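PDB 5GQO: single-stranded DNA-binding protein from Mycobacterium smegmatis, which probably binds single-stranded DNA through an OB-fold domain that assembles into a tetramer. Local coordinates for residues B[28-33]-B[53-58]; B[46-51]-B[75-80]; B[96-101]-B[123-128]; B[100-105]-B[116-121]. All coordinates share one frame; numbering follows the deposited sequence.

Overall arrangement
The four contacts follow the strands of one OB-fold barrel, and each is tied to its neighbours. Interaction 1 holds the corner at Gly32, where the chain turns from one face of the barrel to another; interaction 2 continues along strand 46-55, its centre about 17 Å from that of interaction 1. Interactions 3 and 4 share Gly100 and His101, at the corner of strand 95-105, and their centres lie about 14 Å apart. Valine contacts join neighbours: Val53 CG2 meets Val76 CG2 at 3.5 Å, and Val98 CG1 meets Val120 CG1 at 4.0 Å. Gly32 O to Val96 N, 2.8 Å, links interactions 1 and 3. Interaction 2 lies beside Pro38, part of a calcium site unoccupied in this chain, while interactions 1, 3 and 4 reach other subunits.

Interaction 1: residues B[28-33]-B[53-58]; sequences FTVVGN and VASNSR
At the OB-fold corner that follows strand 27-31, Val31, Gly32 and Asn33 turn against Ala54 and Ser55. Strand 27-31 pairs with strand 95-105; beyond Gly32 the chain joins strand 46-55 instead. The axes of segments 28-31 and 53-55 accordingly stand 80° apart, and regular pairing between them is brief. Asn33 and Ala54 form an antiparallel hydrogen-bonded pair, with Asn33 N to Ala54 O and Ala54 N to Asn33 O both 2.9 Å. Just before it, Gly32 presses its CA against Ala54 O at 3.1 Å in a CA-H...O contact, a close passage of two backbones made at a residue with no side chain.

Upstream of the corner a side chain takes over from the backbone. Ser55 OG donates to Val31 O across 2.6 Å, arriving tilted 26° from the carbonyl plane. Val30 turns CG2 away from its own backbone N, and this methyl packs against Ser55, while CG1, set between N and the carbonyl carbon (chi1 64°), looks toward the methyl CG1 of Val53. The amide of Asn33 is held by Arg131 and the carbonyl of Gly93. Thr26 of the second subunit makes a weak hydrogen bond to the Ser55 hydroxyl and packs on Val30, so the corner lies at a subunit boundary. A water completes the link, donating a hydrogen bond to Ser55 OG at 3.2 Å and accepting one from Val31 N at 3.0 Å.

Interaction 2: residues B[46-51]-B[75-80]; sequences QELYKF and TVNCWG
With CG lodged between its backbone N and carbonyl carbon (chi1 49°), the Phe51 ring folds back over the adjoining strand, and Val76 CB comes to lie over one of its faces, 4.2 Å from the ring centroid, as a CH-pi contact. Cys78 SG approaches the same ring obliquely, 3.7 Å from Phe51 CE2. On the other side of the sheet Leu48 extends away from its backbone N and then bends at chi2 (63°), placing methyl CD1 over a face of the Trp79 indole, 3.9 Å from the centroid of its six-membered ring. Gln46 crosses that indole at roughly a right angle: its NE2 stands 3.2 Å from Trp79 CE3, with amide and ring planes 45° apart.

Between the two faces runs an antiparallel ladder. Tyr49 and Cys78 exchange two 2.8 Å bonds, N to O in each direction. Phe51 and Val76 are likewise joined by two, the one from Phe51 N to Val76 O being 3.1 Å; a longer bond of 3.3 Å from Gly80 N to Glu47 O ends the pairing. Glu47 itself bridges Arg40 and Arg84, and Asn77 is held by Glu119.

Strand 33-43 flanks segment 46-51, whereas strand 117-122 runs parallel to 73-79. The side chains of Tyr49 and Phe51 pack against helix 80-89, where Val86 touches both, and against Pro38 of strand 33-43.

Interaction 3: residues B[96-101]-B[123-128]; sequences VVVVGH and TAVGPD
Val99 O is gripped by two consecutive amides, Thr123 N at 2.8 Å and Ala124 N at 3.2 Å. The first approaches in the carbonyl plane and the second is tilted 30° from it, so the two donors share one acceptor without lining up. This is a classic beta bulge: an extra residue on one strand faces a single partner, here where both strands turn a corner, at Gly100 and at Thr123. Past it the antiparallel pairing is regular. Val99 N binds Ala124 O at 2.9 Å, and Val97 pairs with Gly126 through Val97 N to Gly126 O at 2.7 Å and Gly126 N to Val97 O at 3.0 Å.

Side chains alternate along each strand. Val125 sends CG1 away from its backbone N (chi1 180°) to meet Val96 CG1 obliquely at 3.6 Å. Val97 and Val99 point to the other face, where Val97 CG2 touches Asp128 CB at 4.0 Å, the two side chains crossing at about a right angle.

The Val98 and Val125 face looks into the barrel, where Val98 packs on Val76 of strand 73-79 and Val125 on Cys78 of that strand and on Leu82 and Val86 of helix 80-89. The Val97 face packs on the third subunit, which also hydrogen-bonds the backbone of Val125, and strand 27-31 flanks strand 95-105.

Interaction 4: residues B[100-105]-B[116-121]; sequences GHLYTN and SSVEVR
The CE2 and OH side of the Tyr103 ring overhangs one face of the Arg121 guanidinium, the planes 27° apart and the guanidinium displaced past the ring's rim: Tyr103 CE2 is 4.2 Å from the guanidinium plane, over its centre, while Arg121 CB meets the edge of the ring at 3.6 Å from the same CE2. Arg121 carries CG anti to its N (chi1 168°), then bends at chi2 and chi3. A water donates to Tyr103 OH at 2.9 Å and accepts a weak bond from Arg121 NE; Glu25 is a further partner of that hydroxyl. Farther along this face, Asn105 ND2 comes to 3.5 Å from Glu119 OE2, amide and carboxylate planes 78° apart; Glu119 OE1 accepts a hydrogen bond from Asn77 ND2.

Together the strands form a beta hairpin, a twisted arm of the OB fold whose tip is not modelled. Six backbone bonds join the pairs His101-Arg121, Tyr103-Glu119 and Asn105-Ser117, among them Ser117 N to Asn105 O at 2.7 Å.

The opposite face is mostly apolar. Leu102 CD1 reaches Val120 CG2 at 3.8 Å, and Phe28 packs on both side chains. Thr104 CG2 touches Val118 CG2 at 3.6 Å; the Thr104 hydroxyl bonds to Tyr73 N of the second subunit, whose own Val118 packs on Val118.

Interaction 1: residues B[28-33]-B[53-58]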
loop_
_atom_site.group_PDB
_atom_site.type_symbol
_atom_site.label_atom_id
_atom_site.label_comp_id
_atom_site.label_asym_id
_atom_site.label_seq_id
_atom_site.Cartn_x
_atom_site.Cartn_y
_atom_site.Cartn_z
ATOM N N PHE B 28 -2.618 -5.076 -0.698
ATOM C CA PHE B 28 -3.790 -4.250 -0.672
ATOM C C PHE B 28 -4.273 -4.050 0.751
ATOM O O PHE B 28 -4.233 -4.990 1.578
ATOM C CB PHE B 28 -4.854 -4.934 -1.492
ATOM C CG PHE B 28 -6.149 -4.167 -1.580
ATOM C CD1 PHE B 28 -6.183 -2.909 -2.169
ATOM C CD2 PHE B 28 -7.312 -4.691 -1.096
ATOM C CE1 PHE B 28 -7.365 -2.192 -2.280
ATOM C CE2 PHE B 28 -8.515 -3.998 -1.224
ATOM C CZ PHE B 28 -8.541 -2.744 -1.806
ATOM N N THR B 29 -4.778 -2.843 1.004
ATOM C CA THR B 29 -5.395 -2.472 2.245
ATOM C C THR B 29 -6.671 -1.727 1.978
ATOM O O THR B 29 -6.705 -0.884 1.117
ATOM C CB THR B 29 -4.550 -1.541 3.035
ATOM O OG1 THR B 29 -3.356 -2.210 3.460
ATOM C CG2 THR B 29 -5.348 -1.106 4.290
ATOM N N VAL B 30 -7.745 -2.089 2.674
ATOM C CA VAL B 30 -8.986 -1.323 2.622
ATOM C C VAL B 30 -9.544 -1.132 4.033
ATOM O O VAL B 30 -9.478 -2.019 4.869
ATOM C CB VAL B 30 -10.059 -1.957 1.690
ATOM C CG1 VAL B 30 -10.524 -3.322 2.179
ATOM C CG2 VAL B 30 -11.259 -1.039 1.539
ATOM N N VAL B 31 -10.077 0.045 4.271
ATOM C CA VAL B 31 -10.708 0.380 5.542
ATOM C C VAL B 31 -12.177 0.737 5.233
ATOM O O VAL B 31 -12.443 1.507 4.328
ATOM C CB VAL B 31 -10.016 1.599 6.165
ATOM C CG1 VAL B 31 -10.798 2.080 7.355
ATOM C CG2 VAL B 31 -8.561 1.272 6.510
ATOM N N GLY B 32 -13.129 0.160 5.947
ATOM C CA GLY B 32 -14.524 0.446 5.660
ATOM C C GLY B 32 -15.453 -0.292 6.604
ATOM O O GLY B 32 -15.262 -0.279 7.814
ATOM N N ASN B 33 -16.452 -0.944 6.024
ATOM C CA ASN B 33 -17.495 -1.633 6.754
ATOM C C ASN B 33 -17.879 -2.901 6.039
ATOM O O ASN B 33 -17.957 -2.914 4.809
ATOM C CB ASN B 33 -18.738 -0.748 6.845
ATOM C CG ASN B 33 -18.510 0.433 7.718
ATOM O OD1 ASN B 33 -17.986 1.443 7.274
ATOM N ND2 ASN B 33 -18.827 0.288 8.996
ATOM N N VAL B 53 -17.129 -5.799 1.566
ATOM C CA VAL B 53 -16.686 -4.585 2.270
ATOM C C VAL B 53 -16.878 -3.361 1.377
ATOM O O VAL B 53 -16.553 -3.402 0.189
ATOM C CB VAL B 53 -15.211 -4.631 2.727
ATOM C CG1 VAL B 53 -14.807 -3.294 3.370
ATOM C CG2 VAL B 53 -15.010 -5.735 3.737
ATOM N N ALA B 54 -17.410 -2.299 1.985
ATOM C CA ALA B 54 -17.531 -0.985 1.360
ATOM C C ALA B 54 -16.584 -0.050 2.051
ATOM O O ALA B 54 -16.476 -0.020 3.296
ATOM C CB ALA B 54 -18.920 -0.455 1.520
ATOM N N SER B 55 -15.871 0.719 1.252
ATOM C CA SER B 55 -14.976 1.682 1.825
ATOM C C SER B 55 -15.609 3.022 2.105
ATOM O O SER B 55 -16.259 3.610 1.237
ATOM C CB SER B 55 -13.793 1.926 0.952
ATOM O OG SER B 55 -12.714 2.141 1.845
ATOM N N ASN B 56 -15.273 3.514 3.304
ATOM C CA ASN B 56 -15.731 4.789 3.883
ATOM C C ASN B 56 -15.185 6.112 3.208
ATOM O O ASN B 56 -14.712 7.025 3.910
ATOM C CB ASN B 56 -15.509 4.754 5.448
ATOM C CG ASN B 56 -14.017 4.812 5.880
ATOM O OD1 ASN B 56 -13.089 4.700 5.073
ATOM N ND2 ASN B 56 -13.797 5.022 7.171
ATOM N N SER B 57 -15.297 6.237 1.879
ATOM C CA SER B 57 -14.756 7.425 1.207
ATOM C C SER B 57 -15.723 8.581 1.407
ATOM O O SER B 57 -16.915 8.362 1.652
ATOM C CB SER B 57 -14.525 7.217 -0.281
ATOM O OG SER B 57 -13.566 8.167 -0.736
ATOM N N ARG B 58 -15.206 9.800 1.297
ATOM C CA ARG B 58 -15.957 10.964 1.697
ATOM C C ARG B 58 -15.953 11.998 0.612
ATOM O O ARG B 58 -14.893 12.331 0.080
ATOM C CB ARG B 58 -15.357 11.573 2.957
ATOM C CG ARG B 58 -15.766 10.872 4.244
ATOM C CD ARG B 58 -14.633 10.935 5.265
ATOM N NE ARG B 58 -14.226 12.307 5.632
ATOM C CZ ARG B 58 -13.041 12.887 5.373
ATOM N NH1 ARG B 58 -12.058 12.253 4.724
ATOM N NH2 ARG B 58 -12.836 14.135 5.779
HETATM O O HOH W 1 -9.606 2.319 2.438
#

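Interaction 2: residues B[46-51]-B[75-80]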
loop_
_atom_site.group_PDB
_atom_site.type_symbol
_atom_site.label_atom_id
_atom_site.label_comp_id
_atom_site.label_asym_id
_atom_site.label_seq_id
_atom_site.Cartn_x
_atom_site.Cartn_y
_atom_site.Cartn_z
ATOM N N GLN B 46 -10.135 -27.123 6.262
ATOM C CA GLN B 46 -10.034 -25.678 6.055
ATOM C C GLN B 46 -11.363 -24.944 6.124
ATOM O O GLN B 46 -12.396 -25.483 5.791
ATOM C CB GLN B 46 -9.440 -25.384 4.678
ATOM C CG GLN B 46 -7.972 -25.038 4.670
ATOM C CD GLN B 46 -7.818 -23.544 4.837
ATOM O OE1 GLN B 46 -8.166 -22.967 5.888
ATOM N NE2 GLN B 46 -7.334 -22.895 3.792
ATOM N N GLU B 47 -11.305 -23.677 6.481
ATOM C CA GLU B 47 -12.512 -22.878 6.638
ATOM C C GLU B 47 -12.370 -21.565 5.889
ATOM O O GLU B 47 -11.324 -20.916 5.970
ATOM C CB GLU B 47 -12.690 -22.574 8.111
ATOM C CG GLU B 47 -14.131 -22.336 8.576
ATOM C CD GLU B 47 -14.189 -22.040 10.078
ATOM O OE1 GLU B 47 -13.505 -22.761 10.837
ATOM O OE2 GLU B 47 -14.860 -21.068 10.507
ATOM N N LEU B 48 -13.426 -21.179 5.194
ATOM C CA LEU B 48 -13.495 -19.908 4.538
ATOM C C LEU B 48 -14.608 -19.083 5.175
ATOM O O LEU B 48 -15.717 -19.587 5.379
ATOM C CB LEU B 48 -13.837 -20.082 3.060
ATOM C CG LEU B 48 -14.115 -18.783 2.265
ATOM C CD1 LEU B 48 -12.872 -17.912 2.246
ATOM C CD2 LEU B 48 -14.572 -19.106 0.863
ATOM N N TYR B 49 -14.328 -17.801 5.392
ATOM C CA TYR B 49 -15.327 -16.863 5.828
ATOM C C TYR B 49 -15.186 -15.651 4.976
ATOM O O TYR B 49 -14.143 -15.016 4.913
ATOM C CB TYR B 49 -15.058 -16.526 7.258
ATOM C CG TYR B 49 -16.214 -15.943 7.997
ATOM C CD1 TYR B 49 -17.338 -16.703 8.264
ATOM C CD2 TYR B 49 -16.164 -14.640 8.494
ATOM C CE1 TYR B 49 -18.394 -16.170 8.979
ATOM C CE2 TYR B 49 -17.201 -14.102 9.207
ATOM C CZ TYR B 49 -18.318 -14.869 9.446
ATOM O OH TYR B 49 -19.358 -14.354 10.173
ATOM N N LYS B 50 -16.248 -15.323 4.281
ATOM C CA LYS B 50 -16.160 -14.329 3.287
ATOM C C LYS B 50 -17.322 -13.366 3.331
ATOM O O LYS B 50 -18.427 -13.702 3.747
ATOM C CB LYS B 50 -16.070 -14.993 1.938
ATOM C CG LYS B 50 -17.268 -15.781 1.514
ATOM C CD LYS B 50 -17.215 -16.044 0.022
ATOM C CE LYS B 50 -17.875 -14.937 -0.789
ATOM N NZ LYS B 50 -17.751 -15.142 -2.266
ATOM N N PHE B 51 -17.079 -12.150 2.878
ATOM C CA PHE B 51 -18.051 -11.098 3.060
ATOM C C PHE B 51 -17.687 -9.957 2.194
ATOM O O PHE B 51 -16.600 -9.906 1.605
ATOM C CB PHE B 51 -18.104 -10.694 4.560
ATOM C CG PHE B 51 -16.753 -10.434 5.201
ATOM C CD1 PHE B 51 -16.206 -9.199 5.145
ATOM C CD2 PHE B 51 -16.049 -11.417 5.829
ATOM C CE1 PHE B 51 -14.948 -8.924 5.693
ATOM C CE2 PHE B 51 -14.802 -11.154 6.418
ATOM C CZ PHE B 51 -14.242 -9.907 6.322
ATOM N N THR B 75 -14.989 -8.152 -2.270
ATOM C CA THR B 75 -15.261 -9.366 -1.525
ATOM C C THR B 75 -13.958 -9.698 -0.791
ATOM O O THR B 75 -12.902 -9.637 -1.384
ATOM C CB THR B 75 -15.676 -10.479 -2.511
ATOM O OG1 THR B 75 -16.882 -10.099 -3.168
ATOM C CG2 THR B 75 -15.867 -11.805 -1.824
ATOM N N VAL B 76 -14.043 -10.026 0.484
ATOM C CA VAL B 76 -12.886 -10.391 1.294
ATOM C C VAL B 76 -13.009 -11.861 1.651
ATOM O O VAL B 76 -14.090 -12.303 2.015
ATOM C CB VAL B 76 -12.871 -9.609 2.604
ATOM C CG1 VAL B 76 -11.639 -9.943 3.385
ATOM C CG2 VAL B 76 -12.920 -8.124 2.323
ATOM N N ASN B 77 -11.909 -12.601 1.583
ATOM C CA ASN B 77 -11.905 -14.002 1.906
ATOM C C ASN B 77 -10.956 -14.227 3.054
ATOM O O ASN B 77 -9.785 -13.963 2.920
ATOM C CB ASN B 77 -11.371 -14.814 0.758
ATOM C CG ASN B 77 -12.211 -14.731 -0.470
ATOM O OD1 ASN B 77 -13.426 -14.752 -0.424
ATOM N ND2 ASN B 77 -11.551 -14.664 -1.604
ATOM N N CYS B 78 -11.445 -14.764 4.167
ATOM C CA CYS B 78 -10.591 -15.137 5.255
ATOM C C CYS B 78 -10.538 -16.669 5.417
ATOM O O CYS B 78 -11.533 -17.370 5.249
ATOM C CB CYS B 78 -11.136 -14.513 6.519
ATOM S SG CYS B 78 -11.479 -12.767 6.381
ATOM N N TRP B 79 -9.371 -17.173 5.765
ATOM C CA TRP B 79 -9.111 -18.593 5.831
ATOM C C TRP B 79 -8.485 -18.893 7.168
ATOM O O TRP B 79 -7.839 -18.041 7.770
ATOM C CB TRP B 79 -8.095 -19.014 4.734
ATOM C CG TRP B 79 -8.579 -18.870 3.323
ATOM C CD1 TRP B 79 -8.366 -17.826 2.483
ATOM C CD2 TRP B 79 -9.347 -19.820 2.590
ATOM N NE1 TRP B 79 -8.994 -18.048 1.277
ATOM C CE2 TRP B 79 -9.600 -19.274 1.326
ATOM C CE3 TRP B 79 -9.849 -21.090 2.883
ATOM C CZ2 TRP B 79 -10.335 -19.961 0.358
ATOM C CZ3 TRP B 79 -10.600 -21.764 1.924
ATOM C CH2 TRP B 79 -10.818 -21.208 0.679
ATOM N N GLY B 80 -8.632 -20.118 7.630
ATOM C CA GLY B 80 -7.832 -20.571 8.769
ATOM C C GLY B 80 -8.183 -19.882 10.064
ATOM O O GLY B 80 -9.367 -19.583 10.353
#

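Interaction 3: residues B[96-101]-B[123-128]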
loop_
_atom_site.group_PDB
_atom_site.type_symbol
_atom_site.label_atom_id
_atom_site.label_comp_id
_atom_site.label_asym_id
_atom_site.label_seq_id
_atom_site.Cartn_x
_atom_site.Cartn_y
_atom_site.Cartn_z
ATOM N N VAL B 96 -14.234 -2.149 9.607
ATOM C CA VAL B 96 -13.119 -3.086 9.431
ATOM C C VAL B 96 -11.885 -2.470 8.830
ATOM O O VAL B 96 -11.971 -1.573 7.979
ATOM C CB VAL B 96 -13.373 -4.211 8.373
ATOM C CG1 VAL B 96 -13.382 -5.553 8.975
ATOM C CG2 VAL B 96 -14.600 -3.973 7.536
ATOM N N VAL B 97 -10.745 -3.053 9.191
ATOM C CA VAL B 97 -9.465 -2.824 8.523
ATOM C C VAL B 97 -9.115 -4.161 7.902
ATOM O O VAL B 97 -9.080 -5.159 8.616
ATOM C CB VAL B 97 -8.388 -2.456 9.537
ATOM C CG1 VAL B 97 -7.040 -2.249 8.872
ATOM C CG2 VAL B 97 -8.775 -1.181 10.222
ATOM N N VAL B 98 -8.866 -4.184 6.601
ATOM C CA VAL B 98 -8.520 -5.416 5.897
ATOM C C VAL B 98 -7.182 -5.254 5.154
ATOM O O VAL B 98 -7.007 -4.324 4.341
ATOM C CB VAL B 98 -9.561 -5.756 4.841
ATOM C CG1 VAL B 98 -9.128 -6.974 4.080
ATOM C CG2 VAL B 98 -10.908 -5.983 5.485
ATOM N N VAL B 99 -6.264 -6.176 5.417
ATOM C CA VAL B 99 -4.996 -6.225 4.758
ATOM C C VAL B 99 -4.816 -7.576 4.068
ATOM O O VAL B 99 -5.156 -8.585 4.650
ATOM C CB VAL B 99 -3.878 -6.079 5.748
ATOM C CG1 VAL B 99 -2.517 -6.096 5.033
ATOM C CG2 VAL B 99 -4.060 -4.787 6.486
ATOM N N GLY B 100 -4.303 -7.585 2.830
ATOM C CA GLY B 100 -3.991 -8.841 2.161
ATOM C C GLY B 100 -3.478 -8.663 0.745
ATOM O O GLY B 100 -2.663 -7.807 0.477
ATOM N N HIS B 101 -4.004 -9.447 -0.179
ATOM C CA HIS B 101 -3.579 -9.370 -1.553
ATOM C C HIS B 101 -4.780 -9.353 -2.433
ATOM O O HIS B 101 -5.761 -10.012 -2.140
ATOM C CB HIS B 101 -2.613 -10.516 -1.886
ATOM C CG HIS B 101 -1.381 -10.497 -1.046
ATOM N ND1 HIS B 101 -0.285 -9.712 -1.342
ATOM C CD2 HIS B 101 -1.069 -11.162 0.081
ATOM C CE1 HIS B 101 0.650 -9.878 -0.423
ATOM N NE2 HIS B 101 0.207 -10.773 0.436
ATOM N N THR B 123 -5.006 -11.354 4.944
ATOM C CA THR B 123 -3.934 -11.777 5.831
ATOM C C THR B 123 -4.151 -11.289 7.266
ATOM O O THR B 123 -3.714 -11.912 8.200
ATOM C CB THR B 123 -2.643 -11.086 5.272
ATOM O OG1 THR B 123 -1.999 -11.980 4.374
ATOM C CG2 THR B 123 -1.639 -10.630 6.347
ATOM N N ALA B 124 -4.755 -10.117 7.424
ATOM C CA ALA B 124 -5.085 -9.583 8.729
ATOM C C ALA B 124 -6.355 -8.768 8.584
ATOM O O ALA B 124 -6.556 -8.087 7.593
ATOM C CB ALA B 124 -3.963 -8.727 9.247
ATOM N N VAL B 125 -7.263 -8.942 9.524
ATOM C CA VAL B 125 -8.464 -8.193 9.568
ATOM C C VAL B 125 -8.659 -7.816 11.016
ATOM O O VAL B 125 -8.358 -8.583 11.918
ATOM C CB VAL B 125 -9.666 -9.020 9.137
ATOM C CG1 VAL B 125 -10.956 -8.187 9.196
ATOM C CG2 VAL B 125 -9.482 -9.527 7.743
ATOM N N GLY B 126 -9.168 -6.629 11.240
ATOM C CA GLY B 126 -9.469 -6.190 12.582
ATOM C C GLY B 126 -10.582 -5.190 12.484
ATOM O O GLY B 126 -10.819 -4.638 11.412
ATOM N N PRO B 127 -11.262 -4.924 13.599
ATOM C CA PRO B 127 -12.169 -3.801 13.699
ATOM C C PRO B 127 -11.365 -2.458 13.641
ATOM O O PRO B 127 -10.203 -2.419 14.019
ATOM C CB PRO B 127 -12.796 -4.023 15.067
ATOM C CG PRO B 127 -11.739 -4.667 15.858
ATOM C CD PRO B 127 -11.089 -5.588 14.894
ATOM N N ASP B 128 -11.978 -1.391 13.173
ATOM C CA ASP B 128 -11.300 -0.077 13.062
ATOM C C ASP B 128 -11.505 0.629 14.368
ATOM O O ASP B 128 -12.612 1.093 14.628
ATOM C CB ASP B 128 -11.911 0.738 11.907
ATOM C CG ASP B 128 -11.242 2.106 11.691
ATOM O OD1 ASP B 128 -10.328 2.487 12.440
ATOM O OD2 ASP B 128 -11.629 2.805 10.719
#

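Interaction 4: residues B[100-105]-B[116-121]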
loop_
_atom_site.group_PDB
_atom_site.type_symbol
_atom_site.label_atom_id
_atom_site.label_comp_id
_atom_site.label_asym_id
_atom_site.label_seq_id
_atom_site.Cartn_x
_atom_site.Cartn_y
_atom_site.Cartn_z
ATOM N N GLY B 100 -4.303 -7.585 2.830
ATOM C CA GLY B 100 -3.991 -8.841 2.161
ATOM C C GLY B 100 -3.478 -8.663 0.745
ATOM O O GLY B 100 -2.663 -7.807 0.477
ATOM N N HIS B 101 -4.004 -9.447 -0.179
ATOM C CA HIS B 101 -3.579 -9.370 -1.553
ATOM C C HIS B 101 -4.780 -9.353 -2.433
ATOM O O HIS B 101 -5.761 -10.012 -2.140
ATOM C CB HIS B 101 -2.613 -10.516 -1.886
ATOM C CG HIS B 101 -1.381 -10.497 -1.046
ATOM N ND1 HIS B 101 -0.285 -9.712 -1.342
ATOM C CD2 HIS B 101 -1.069 -11.162 0.081
ATOM C CE1 HIS B 101 0.650 -9.878 -0.423
ATOM N NE2 HIS B 101 0.207 -10.773 0.436
ATOM N N LEU B 102 -4.711 -8.595 -3.520
ATOM C CA LEU B 102 -5.882 -8.426 -4.401
ATOM C C LEU B 102 -5.835 -9.297 -5.668
ATOM O O LEU B 102 -4.762 -9.462 -6.247
ATOM C CB LEU B 102 -5.939 -6.952 -4.802
ATOM C CG LEU B 102 -7.238 -6.470 -5.442
ATOM C CD1 LEU B 102 -8.378 -6.545 -4.452
ATOM C CD2 LEU B 102 -6.993 -5.050 -5.834
ATOM N N TYR B 103 -6.978 -9.811 -6.092
ATOM C CA TYR B 103 -7.085 -10.831 -7.168
ATOM C C TYR B 103 -8.268 -10.471 -7.993
ATOM O O TYR B 103 -9.220 -9.923 -7.452
ATOM C CB TYR B 103 -7.334 -12.306 -6.643
ATOM C CG TYR B 103 -6.146 -12.797 -5.899
ATOM C CD1 TYR B 103 -4.982 -13.212 -6.597
ATOM C CD2 TYR B 103 -6.103 -12.772 -4.491
ATOM C CE1 TYR B 103 -3.818 -13.619 -5.919
ATOM C CE2 TYR B 103 -4.926 -13.177 -3.799
ATOM C CZ TYR B 103 -3.787 -13.588 -4.516
ATOM O OH TYR B 103 -2.651 -13.962 -3.838
ATOM N N THR B 104 -8.231 -10.777 -9.294
ATOM C CA THR B 104 -9.463 -10.787 -10.084
ATOM C C THR B 104 -9.745 -12.234 -10.475
ATOM O O THR B 104 -8.875 -12.966 -10.930
ATOM C CB THR B 104 -9.443 -9.858 -11.359
ATOM O OG1 THR B 104 -8.127 -9.687 -11.826
ATOM C CG2 THR B 104 -9.938 -8.456 -11.072
ATOM N N ASN B 105 -11.003 -12.589 -10.360
ATOM C CA ASN B 105 -11.526 -13.872 -10.777
ATOM C C ASN B 105 -12.489 -13.674 -11.905
ATOM O O ASN B 105 -13.485 -12.967 -11.704
ATOM C CB ASN B 105 -12.313 -14.429 -9.617
ATOM C CG ASN B 105 -11.584 -15.494 -8.882
ATOM O OD1 ASN B 105 -10.401 -15.782 -9.128
ATOM N ND2 ASN B 105 -12.281 -16.069 -7.917
ATOM N N SER B 116 -16.648 -11.551 -13.861
ATOM C CA SER B 116 -15.345 -11.099 -13.276
ATOM C C SER B 116 -15.477 -10.288 -11.985
ATOM O O SER B 116 -16.126 -9.268 -11.973
ATOM C CB SER B 116 -14.478 -10.290 -14.246
ATOM O OG SER B 116 -13.610 -9.436 -13.508
ATOM N N SER B 117 -14.853 -10.757 -10.902
ATOM C CA SER B 117 -15.031 -10.166 -9.572
ATOM C C SER B 117 -13.690 -9.934 -8.874
ATOM O O SER B 117 -12.765 -10.733 -8.985
ATOM C CB SER B 117 -15.896 -11.068 -8.700
ATOM O OG SER B 117 -15.142 -12.166 -8.181
ATOM N N VAL B 118 -13.613 -8.838 -8.136
ATOM C CA VAL B 118 -12.390 -8.419 -7.498
ATOM C C VAL B 118 -12.424 -8.806 -6.039
ATOM O O VAL B 118 -13.388 -8.529 -5.350
ATOM C CB VAL B 118 -12.189 -6.918 -7.712
ATOM C CG1 VAL B 118 -12.618 -6.129 -6.522
ATOM C CG2 VAL B 118 -10.728 -6.651 -8.024
ATOM N N GLU B 119 -11.402 -9.534 -5.590
ATOM C CA GLU B 119 -11.446 -10.167 -4.284
ATOM C C GLU B 119 -10.150 -10.023 -3.551
ATOM O O GLU B 119 -9.092 -9.946 -4.169
ATOM C CB GLU B 119 -11.731 -11.655 -4.431
ATOM C CG GLU B 119 -13.121 -11.952 -4.975
ATOM C CD GLU B 119 -13.350 -13.434 -5.146
ATOM O OE1 GLU B 119 -12.748 -14.227 -4.399
ATOM O OE2 GLU B 119 -14.118 -13.803 -6.044
ATOM N N VAL B 120 -10.238 -10.010 -2.231
ATOM C CA VAL B 120 -9.080 -9.901 -1.406
ATOM C C VAL B 120 -8.809 -11.202 -0.666
ATOM O O VAL B 120 -9.709 -11.745 -0.021
ATOM C CB VAL B 120 -9.297 -8.803 -0.344
ATOM C CG1 VAL B 120 -8.081 -8.693 0.582
ATOM C CG2 VAL B 120 -9.605 -7.492 -1.005
ATOM N N ARG B 121 -7.588 -11.715 -0.757
ATOM C CA ARG B 121 -7.194 -12.806 0.128
ATOM C C ARG B 121 -6.605 -12.139 1.353
ATOM O O ARG B 121 -5.433 -11.732 1.331
ATOM C CB ARG B 121 -6.149 -13.740 -0.499
ATOM C CG ARG B 121 -5.495 -14.711 0.492
ATOM C CD ARG B 121 -5.630 -16.126 0.010
ATOM N NE ARG B 121 -4.515 -16.504 -0.850
ATOM C CZ ARG B 121 -4.627 -17.009 -2.099
ATOM N NH1 ARG B 121 -5.806 -17.225 -2.718
ATOM N NH2 ARG B 121 -3.510 -17.314 -2.735
HETATM O O HOH W 2 -1.939 -14.428 -1.036
#